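Local coordinates for putative 2OG-Fe(II) oxygenase family protein (Caulobacter crescentus CB15, PDB 3OOX), which probably acts as an iron(II)-dependent oxygenase that forms ethene from 2-oxoglutarate and, with L-arginine, yields guanidine and succinate, at residues Pro9-Leu14 and Val37-Asp42; Glu31-Ala36 and Val210-Gly215; Asn195-Leu200 and Phe267-Ala272. All coordinates share one frame; numbering follows the deposited sequence.

Contact 1 of 3, residues Pro9-Leu14 and Val37-Asp42; sequences PVSFSL and VLSDYD. With EDO (1,2-ethanediol), chain E.
Val10 and Leu38 pair in parallel at one margin of the large mixed sheet, where the short strand 10-11 adds itself to strand 35-39. Val10 spends both of its backbone polar groups on this neighbour: its N donates to Val37 O (2.8 Å) and its O accepts from Ser39 N (3.0 Å). Phe12 N carries the ladder one step beyond the strand by binding Ser39 O at 2.8 Å. The chain between the partners is mostly helical, so the unit is a beta-alpha-beta crossover, and Phe22 of helix 19-33 covers the side chains of Val10 and Leu38. On the other face of the sheet Ser11 has OG anti to its backbone N (chi1 178°), placed to donate to Asp40 OD2 over 2.6 Å. The carboxylate receives it on the anti lone pair, away from its other oxygen. The same OG accepts from Ser13 N (3.0 Å), a capping bond at the turn into helix 13-17. Phe12 then wedges in beside the segment after the strand. Its CB packs on Leu38 CD1 at 3.8 Å, Asp40 O lies at the ring edge near its plane, and CE2 comes within 3.6 Å of Asp42 CG, the ring and carboxylate planes turned 52° apart. An ethanediol, probably from the crystallisation liquor, meets the rim of the ring near CE2 and CZ, its O2 3.4 Å from Phe12 CZ, and is hydrogen-bonded to Lys144 NZ.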
loop_
_atom_site.group_PDB
_atom_site.type_symbol
_atom_site.label_atom_id
_atom_site.label_comp_id
_atom_site.label_asym_id
_atom_site.label_seq_id
_atom_site.Cartn_x
_atom_site.Cartn_y
_atom_site.Cartn_z
ATOM N N PRO A 9 -8.317 15.709 5.055
ATOM C CA PRO A 9 -7.248 15.726 4.050
ATOM C C PRO A 9 -6.271 16.896 4.212
ATOM O O PRO A 9 -6.656 17.978 4.711
ATOM C CB PRO A 9 -7.988 15.806 2.710
ATOM C CG PRO A 9 -9.424 15.555 3.006
ATOM C CD PRO A 9 -9.661 15.770 4.457
ATOM N N VAL A 10 -5.032 16.646 3.818
ATOM C CA VAL A 10 -3.973 17.651 3.721
ATOM C C VAL A 10 -3.699 17.824 2.231
ATOM O O VAL A 10 -3.452 16.868 1.532
ATOM C CB VAL A 10 -2.696 17.209 4.452
ATOM C CG1 VAL A 10 -1.529 18.251 4.297
ATOM C CG2 VAL A 10 -2.974 16.939 5.943
ATOM N N SER A 11 -3.784 19.060 1.721
ATOM C CA SER A 11 -3.614 19.285 0.300
ATOM C C SER A 11 -2.153 19.156 -0.136
ATOM O O SER A 11 -1.282 19.817 0.417
ATOM C CB SER A 11 -4.122 20.678 -0.107
ATOM O OG SER A 11 -3.891 20.867 -1.488
ATOM N N PHE A 12 -1.944 18.349 -1.167
ATOM C CA PHE A 12 -0.653 18.245 -1.819
ATOM C C PHE A 12 -0.192 19.607 -2.382
ATOM O O PHE A 12 0.989 19.786 -2.617
ATOM C CB PHE A 12 -0.667 17.159 -2.897
ATOM C CG PHE A 12 0.665 16.943 -3.540
ATOM C CD1 PHE A 12 1.721 16.403 -2.814
ATOM C CD2 PHE A 12 0.887 17.315 -4.839
ATOM C CE1 PHE A 12 2.973 16.222 -3.401
ATOM C CE2 PHE A 12 2.146 17.158 -5.421
ATOM C CZ PHE A 12 3.167 16.608 -4.708
ATOM N N SER A 13 -1.094 20.565 -2.578
ATOM C CA SER A 13 -0.670 21.890 -3.059
ATOM C C SER A 13 0.336 22.528 -2.077
ATOM O O SER A 13 1.174 23.357 -2.475
ATOM C CB SER A 13 -1.901 22.781 -3.279
ATOM O OG SER A 13 -2.501 23.109 -2.045
ATOM N N LEU A 14 0.281 22.127 -0.805
ATOM C CA LEU A 14 1.183 22.629 0.204
ATOM C C LEU A 14 2.613 22.114 0.049
ATOM O O LEU A 14 3.532 22.708 0.601
ATOM C CB LEU A 14 0.679 22.326 1.624
ATOM C CG LEU A 14 -0.668 22.971 1.980
ATOM C CD1 LEU A 14 -1.119 22.452 3.348
ATOM C CD2 LEU A 14 -0.703 24.516 1.958
ATOM N N VAL A 37 -4.531 11.446 4.845
ATOM C CA VAL A 37 -5.287 11.593 3.620
ATOM C C VAL A 37 -4.715 12.787 2.888
ATOM O O VAL A 37 -4.635 13.881 3.472
ATOM C CB VAL A 37 -6.798 11.816 3.874
ATOM C CG1 VAL A 37 -7.554 12.008 2.535
ATOM C CG2 VAL A 37 -7.378 10.629 4.703
ATOM N N LEU A 38 -4.337 12.562 1.636
ATOM C CA LEU A 38 -3.669 13.555 0.781
ATOM C C LEU A 38 -4.596 13.914 -0.376
ATOM O O LEU A 38 -4.957 13.067 -1.184
ATOM C CB LEU A 38 -2.351 12.993 0.250
ATOM C CG LEU A 38 -1.528 13.922 -0.634
ATOM C CD1 LEU A 38 -0.952 14.977 0.248
ATOM C CD2 LEU A 38 -0.399 13.152 -1.294
ATOM N N SER A 39 -5.002 15.187 -0.441
ATOM C CA SER A 39 -5.879 15.680 -1.507
ATOM C C SER A 39 -5.063 16.463 -2.545
ATOM O O SER A 39 -3.874 16.733 -2.332
ATOM C CB SER A 39 -6.950 16.558 -0.891
ATOM O OG SER A 39 -6.365 17.663 -0.233
ATOM N N ASP A 40 -5.687 16.751 -3.684
ATOM C CA ASP A 40 -5.109 17.616 -4.722
ATOM C C ASP A 40 -3.765 17.081 -5.245
ATOM O O ASP A 40 -2.814 17.847 -5.418
ATOM C CB ASP A 40 -4.936 19.052 -4.212
ATOM C CG ASP A 40 -6.218 19.680 -3.741
ATOM O OD1 ASP A 40 -7.290 19.402 -4.338
ATOM O OD2 ASP A 40 -6.149 20.471 -2.772
ATOM N N TYR A 41 -3.696 15.783 -5.523
ATOM C CA TYR A 41 -2.449 15.195 -6.060
ATOM C C TYR A 41 -2.259 15.677 -7.485
ATOM O O TYR A 41 -3.209 16.141 -8.134
ATOM C CB TYR A 41 -2.411 13.664 -5.968
ATOM C CG TYR A 41 -3.595 12.880 -6.546
ATOM C CD1 TYR A 41 -3.939 12.959 -7.895
ATOM C CD2 TYR A 41 -4.343 12.027 -5.732
ATOM C CE1 TYR A 41 -5.000 12.209 -8.420
ATOM C CE2 TYR A 41 -5.399 11.275 -6.246
ATOM C CZ TYR A 41 -5.722 11.366 -7.589
ATOM O OH TYR A 41 -6.775 10.615 -8.095
ATOM N N ASP A 42 -1.033 15.579 -7.979
ATOM C CA ASP A 42 -0.742 16.095 -9.319
ATOM C C ASP A 42 -0.604 14.994 -10.353
ATOM O O ASP A 42 -0.237 15.275 -11.505
ATOM C CB ASP A 42 0.499 17.014 -9.298
ATOM C CG ASP A 42 1.763 16.297 -8.926
ATOM O OD1 ASP A 42 1.691 15.141 -8.453
ATOM O OD2 ASP A 42 2.850 16.907 -9.096
HETATM C C1 EDO E . 6.926 18.092 -7.276
HETATM O O1 EDO E . 7.540 17.339 -8.329
HETATM C C2 EDO E . 5.469 18.367 -7.623
HETATM O O2 EDO E . 4.746 17.119 -7.674
#

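Contact 2 of 3, residues Glu31-Ala36 and Val210-Gly215; sequences ERYGFA and VLDRDG
Arg32 and Asp212 form a bidentate, end-on salt bridge that joins the last turn of helix 19-33 to the beta hairpin of strands 208-211 and 217-219, whose type I turn runs from Asp212 to Gly215. From CB the arginine chain leaves with CG anti to the backbone N (chi1 174°), and this CG lies over the centre of the Tyr33 ring. A bend at chi2 (62°) turns CD, and the rest of the chain runs on alongside the phenol, so that Tyr33 CE1 sits 3.5 Å above the guanidinium plane, over its centre. The phenol thus lines one face of the charged group while the edge meets the carboxylate. There NH1 donates to Asp212 OD1 at 2.7 Å and NH2 to Asp212 OD2 at 3.1 Å, each on a syn lone pair. With the two planes only 19° apart, both bonds run close to the guanidinium plane. Asp212 OD1 also takes a weak bond from Arg213 N (2.8 Å) at the start of the turn. An alanine here would probably leave the Arg32 charge without its mate and the guanidinium freer to swing off Tyr33. Deeper in, Phe35, which also meets His248 edge-to-face, and Val210 make an apolar contact, passing one another with Val210 CG2 3.7 Å from Phe35 CD1. The same CG2 lies 3.7 Å from Tyr33 O, which is hydrogen-bonded to Thr246 OG1.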
loop_
_atom_site.group_PDB
_atom_site.type_symbol
_atom_site.label_atom_id
_atom_site.label_comp_id
_atom_site.label_asym_id
_atom_site.label_seq_id
_atom_site.Cartn_x
_atom_site.Cartn_y
_atom_site.Cartn_z
ATOM N N GLU A 31 1.378 10.192 12.942
ATOM C CA GLU A 31 1.749 9.889 14.317
ATOM C C GLU A 31 0.509 9.535 15.164
ATOM O O GLU A 31 0.578 8.663 16.037
ATOM C CB GLU A 31 2.550 11.024 14.961
ATOM C CG GLU A 31 3.109 10.603 16.314
ATOM C CD GLU A 31 4.005 11.636 16.986
ATOM O OE1 GLU A 31 4.424 12.614 16.335
ATOM O OE2 GLU A 31 4.315 11.439 18.187
ATOM N N ARG A 32 -0.612 10.200 14.902
ATOM C CA ARG A 32 -1.845 9.992 15.673
ATOM C C ARG A 32 -2.550 8.689 15.284
ATOM O O ARG A 32 -3.002 7.943 16.155
ATOM C CB ARG A 32 -2.787 11.190 15.472
ATOM C CG ARG A 32 -4.180 11.082 16.098
ATOM C CD ARG A 32 -4.179 10.960 17.585
ATOM N NE ARG A 32 -5.560 10.740 18.030
ATOM C CZ ARG A 32 -6.158 9.545 18.100
ATOM N NH1 ARG A 32 -5.506 8.410 17.775
ATOM N NH2 ARG A 32 -7.429 9.484 18.486
ATOM N N TYR A 33 -2.661 8.451 13.981
ATOM C CA TYR A 33 -3.565 7.422 13.445
ATOM C C TYR A 33 -2.854 6.311 12.656
ATOM O O TYR A 33 -3.481 5.294 12.359
ATOM C CB TYR A 33 -4.595 8.040 12.507
ATOM C CG TYR A 33 -5.572 8.990 13.174
ATOM C CD1 TYR A 33 -6.482 8.516 14.106
ATOM C CD2 TYR A 33 -5.589 10.352 12.856
ATOM C CE1 TYR A 33 -7.384 9.379 14.736
ATOM C CE2 TYR A 33 -6.497 11.220 13.479
ATOM C CZ TYR A 33 -7.375 10.717 14.406
ATOM O OH TYR A 33 -8.280 11.576 15.030
ATOM N N GLY A 34 -1.584 6.529 12.301
ATOM C CA GLY A 34 -0.869 5.676 11.363
ATOM C C GLY A 34 -1.275 5.877 9.910
ATOM O O GLY A 34 -0.792 5.170 9.035
ATOM N N PHE A 35 -2.112 6.877 9.662
ATOM C CA PHE A 35 -2.765 7.137 8.371
ATOM C C PHE A 35 -2.795 8.637 8.116
ATOM O O PHE A 35 -2.910 9.415 9.059
ATOM C CB PHE A 35 -4.219 6.642 8.350
ATOM C CG PHE A 35 -4.389 5.188 7.945
ATOM C CD1 PHE A 35 -4.173 4.170 8.865
ATOM C CD2 PHE A 35 -4.763 4.837 6.662
ATOM C CE1 PHE A 35 -4.311 2.862 8.511
ATOM C CE2 PHE A 35 -4.943 3.517 6.316
ATOM C CZ PHE A 35 -4.719 2.526 7.259
ATOM N N ALA A 36 -2.782 9.013 6.836
ATOM C CA ALA A 36 -3.035 10.386 6.409
ATOM C C ALA A 36 -3.818 10.354 5.115
ATOM O O ALA A 36 -3.776 9.368 4.373
ATOM C CB ALA A 36 -1.727 11.136 6.226
ATOM N N VAL A 210 -9.884 2.435 10.247
ATOM C CA VAL A 210 -8.667 2.227 11.031
ATOM C C VAL A 210 -9.031 1.985 12.481
ATOM O O VAL A 210 -9.908 2.654 13.025
ATOM C CB VAL A 210 -7.691 3.423 10.933
ATOM C CG1 VAL A 210 -8.321 4.756 11.386
ATOM C CG2 VAL A 210 -6.373 3.146 11.688
ATOM N N LEU A 211 -8.347 1.031 13.119
ATOM C CA LEU A 211 -8.577 0.796 14.525
ATOM C C LEU A 211 -7.852 1.846 15.364
ATOM O O LEU A 211 -6.597 1.948 15.333
ATOM C CB LEU A 211 -8.097 -0.614 14.889
ATOM C CG LEU A 211 -8.386 -1.063 16.314
ATOM C CD1 LEU A 211 -9.897 -1.239 16.509
ATOM C CD2 LEU A 211 -7.663 -2.377 16.587
ATOM N N ASP A 212 -8.612 2.643 16.116
ATOM C CA ASP A 212 -8.013 3.668 16.969
ATOM C C ASP A 212 -7.433 3.033 18.237
ATOM O O ASP A 212 -7.723 1.876 18.564
ATOM C CB ASP A 212 -9.034 4.750 17.331
ATOM C CG ASP A 212 -8.391 6.068 17.756
ATOM O OD1 ASP A 212 -7.149 6.223 17.696
ATOM O OD2 ASP A 212 -9.157 6.967 18.152
ATOM N N ARG A 213 -6.632 3.815 18.963
ATOM C CA ARG A 213 -5.960 3.326 20.165
ATOM C C ARG A 213 -6.918 2.764 21.208
ATOM O O ARG A 213 -6.569 1.857 21.947
ATOM C CB ARG A 213 -5.137 4.448 20.797
ATOM C CG ARG A 213 -4.009 4.958 19.922
ATOM C CD ARG A 213 -3.038 5.828 20.706
ATOM N NE ARG A 213 -2.241 5.051 21.659
ATOM C CZ ARG A 213 -1.531 5.571 22.661
ATOM N NH1 ARG A 213 -1.498 6.885 22.856
ATOM N NH2 ARG A 213 -0.846 4.770 23.471
ATOM N N ASP A 214 -8.120 3.325 21.289
ATOM C CA ASP A 214 -9.092 2.861 22.265
ATOM C C ASP A 214 -9.956 1.710 21.787
ATOM O O ASP A 214 -10.923 1.347 22.480
ATOM C CB ASP A 214 -9.986 4.023 22.700
ATOM C CG ASP A 214 -10.940 4.497 21.605
ATOM O OD1 ASP A 214 -10.779 4.150 20.423
ATOM O OD2 ASP A 214 -11.866 5.260 21.957
ATOM N N GLY A 215 -9.632 1.151 20.620
ATOM C CA GLY A 215 -10.366 0.007 20.058
ATOM C C GLY A 215 -11.634 0.314 19.259
ATOM O O GLY A 215 -12.355 -0.611 18.858
#

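Contact 3 of 3, residues Asn195-Leu200 and Phe267-Ala272; sequences NTITLL and FFLHFA
Asn195 and Thr196 lie against His270 and Phe271 where two antiparallel strands, 197-201 and 262-269, meet in the major sheet of the double-stranded beta-helix typical of 2-oxoglutarate oxygenases. Thr196 and Ile197 both face Leu269, a classic beta bulge, and beyond it Leu199 and Phe267 form a regular hydrogen-bonded pair. Each polar side chain at the bulge approaches an aromatic ring from above. Asn195 CB stands 3.5 Å from the centroid of the His270 ring, a CH-pi contact over the face, while Thr196 OG1 lies over the centre of the Phe271 ring, 3.3 Å above its plane. The imidazole is further held where His270 ND1 donates to Phe268 O at 3.0 Å. Toward Phe268 the relation changes: the Asn195 amide plane is turned 79° from that ring, and its OD1 comes to the ring edge. Asn195 ND2 divides two nearly in-plane bonds between Leu269 O (3.1 Å) and Thr198 OG1 (2.9 Å), fixing the rotation of the amide. Thr198 OG1 also bonds to Asp193 OD2; that aspartate falls in a His-Gly-Asp sequence, as in the iron-binding motif of related oxygenases. On the reverse face, covered by helix 127-152, Leu199 and Phe267 run alongside one another in the same direction, as do Ile197 and Leu269, with Leu199 CD1 at the edge of the Phe267 ring, 4.0 Å from CD2. Leu269 O, gripped by Asn195 ND2, also accepts from Thr196 N at 2.8 Å.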
loop_
_atom_site.group_PDB
_atom_site.type_symbol
_atom_site.label_atom_id
_atom_site.label_comp_id
_atom_site.label_asym_id
_atom_site.label_seq_id
_atom_site.Cartn_x
_atom_site.Cartn_y
_atom_site.Cartn_z
ATOM N N ASN A 195 5.296 -3.131 5.170
ATOM C CA ASN A 195 6.218 -2.401 4.314
ATOM C C ASN A 195 6.530 -1.018 4.880
ATOM O O ASN A 195 6.464 -0.810 6.088
ATOM C CB ASN A 195 5.671 -2.395 2.872
ATOM C CG ASN A 195 4.224 -1.911 2.782
ATOM O OD1 ASN A 195 3.303 -2.629 3.223
ATOM N ND2 ASN A 195 4.002 -0.714 2.186
ATOM N N THR A 196 6.904 -0.070 4.041
ATOM C CA THR A 196 7.314 1.259 4.508
ATOM C C THR A 196 6.120 2.212 4.611
ATOM O O THR A 196 5.741 2.624 5.711
ATOM C CB THR A 196 8.430 1.801 3.610
ATOM O OG1 THR A 196 9.531 0.868 3.645
ATOM C CG2 THR A 196 8.869 3.253 4.017
ATOM N N ILE A 197 5.527 2.539 3.472
ATOM C CA ILE A 197 4.209 3.165 3.435
ATOM C C ILE A 197 3.391 2.545 2.312
ATOM O O ILE A 197 3.947 2.040 1.339
ATOM C CB ILE A 197 4.240 4.699 3.228
ATOM C CG1 ILE A 197 5.047 5.082 1.976
ATOM C CG2 ILE A 197 4.831 5.383 4.485
ATOM C CD1 ILE A 197 4.941 6.606 1.615
ATOM N N THR A 198 2.059 2.603 2.440
ATOM C CA THR A 198 1.146 2.127 1.398
ATOM C C THR A 198 0.272 3.308 0.941
ATOM O O THR A 198 -0.216 4.138 1.763
ATOM C CB THR A 198 0.273 0.981 1.949
ATOM O OG1 THR A 198 1.161 -0.050 2.370
ATOM C CG2 THR A 198 -0.700 0.426 0.908
ATOM N N LEU A 199 0.108 3.440 -0.389
ATOM C CA LEU A 199 -0.620 4.521 -1.010
ATOM C C LEU A 199 -1.848 3.990 -1.745
ATOM O O LEU A 199 -1.709 3.160 -2.646
ATOM C CB LEU A 199 0.286 5.291 -1.977
ATOM C CG LEU A 199 1.465 5.997 -1.327
ATOM C CD1 LEU A 199 2.728 5.161 -1.486
ATOM C CD2 LEU A 199 1.649 7.427 -1.882
ATOM N N LEU A 200 -3.034 4.472 -1.368
ATOM C CA LEU A 200 -4.303 3.957 -1.896
ATOM C C LEU A 200 -5.144 5.031 -2.546
ATOM O O LEU A 200 -5.671 5.923 -1.877
ATOM C CB LEU A 200 -5.118 3.342 -0.756
ATOM C CG LEU A 200 -6.447 2.704 -1.119
ATOM C CD1 LEU A 200 -6.294 1.470 -1.982
ATOM C CD2 LEU A 200 -7.208 2.405 0.173
ATOM N N PHE A 267 -0.527 0.619 -3.679
ATOM C CA PHE A 267 0.902 0.526 -3.938
ATOM C C PHE A 267 1.598 0.369 -2.600
ATOM O O PHE A 267 1.522 1.281 -1.750
ATOM C CB PHE A 267 1.393 1.770 -4.669
ATOM C CG PHE A 267 2.861 1.726 -4.996
ATOM C CD1 PHE A 267 3.314 1.010 -6.092
ATOM C CD2 PHE A 267 3.781 2.334 -4.185
ATOM C CE1 PHE A 267 4.626 0.906 -6.397
ATOM C CE2 PHE A 267 5.133 2.226 -4.502
ATOM C CZ PHE A 267 5.531 1.541 -5.645
ATOM N N PHE A 268 2.273 -0.762 -2.424
ATOM C CA PHE A 268 3.016 -1.102 -1.210
ATOM C C PHE A 268 4.483 -0.732 -1.419
ATOM O O PHE A 268 5.267 -1.504 -2.034
ATOM C CB PHE A 268 2.844 -2.586 -0.900
ATOM C CG PHE A 268 1.420 -2.995 -0.669
ATOM C CD1 PHE A 268 0.846 -2.862 0.583
ATOM C CD2 PHE A 268 0.643 -3.508 -1.696
ATOM C CE1 PHE A 268 -0.454 -3.273 0.808
ATOM C CE2 PHE A 268 -0.687 -3.859 -1.474
ATOM C CZ PHE A 268 -1.229 -3.718 -0.216
ATOM N N LEU A 269 4.848 0.441 -0.871
ATOM C CA LEU A 269 6.184 0.962 -1.017
ATOM C C LEU A 269 7.074 0.343 0.036
ATOM O O LEU A 269 6.734 0.337 1.229
ATOM C CB LEU A 269 6.192 2.487 -0.905
ATOM C CG LEU A 269 7.407 3.247 -1.419
ATOM C CD1 LEU A 269 6.998 4.704 -1.786
ATOM C CD2 LEU A 269 8.566 3.220 -0.419
ATOM N N HIS A 270 8.192 -0.241 -0.414
ATOM C CA HIS A 270 9.161 -0.928 0.433
ATOM C C HIS A 270 10.525 -0.265 0.322
ATOM O O HIS A 270 10.867 0.344 -0.704
ATOM C CB HIS A 270 9.400 -2.348 -0.071
ATOM C CG HIS A 270 8.306 -3.331 0.224
ATOM N ND1 HIS A 270 7.005 -3.235 -0.247
ATOM C CD2 HIS A 270 8.362 -4.499 0.915
ATOM C CE1 HIS A 270 6.329 -4.312 0.130
ATOM N NE2 HIS A 270 7.119 -5.081 0.843
ATOM N N PHE A 271 11.310 -0.410 1.394
ATOM C CA PHE A 271 12.703 -0.038 1.353
ATOM C C PHE A 271 13.463 -0.981 0.355
ATOM O O PHE A 271 13.056 -2.086 0.025
ATOM C CB PHE A 271 13.361 -0.215 2.728
ATOM C CG PHE A 271 12.939 0.775 3.766
ATOM C CD1 PHE A 271 12.984 2.129 3.523
ATOM C CD2 PHE A 271 12.582 0.358 5.049
ATOM C CE1 PHE A 271 12.610 3.049 4.481
ATOM C CE2 PHE A 271 12.266 1.295 6.034
ATOM C CZ PHE A 271 12.244 2.641 5.740
ATOM N N ALA A 272 14.630 -0.513 -0.079
ATOM C CA ALA A 272 15.631 -1.349 -0.709
ATOM C C ALA A 272 15.957 -2.579 0.147
ATOM O O ALA A 272 16.115 -2.489 1.367
ATOM C CB ALA A 272 16.900 -0.517 -0.922
#

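Overall arrangement
From the N terminus, contact 1 closes first, joining strand 10-11 to strand 35-39 across a short, largely helical excursion. Contact 2 opens before that loop has closed, because residues 31-36 precede 37-42, and it does not find its partner until the hairpin at 210-215, so contacts 1 and 2 cross. Contact 3 opens at 195-200, within the long loop of contact 2, and closes after it at 267-272; these two cross as well, whereas contacts 1 and 3 follow in series. Such interlocking illustrates how a sheet is assembled from distant sequence: contact 1 pairs strands at its margin and contact 3 in its interior, and contact 2 links it to the four-stranded antiparallel sheet.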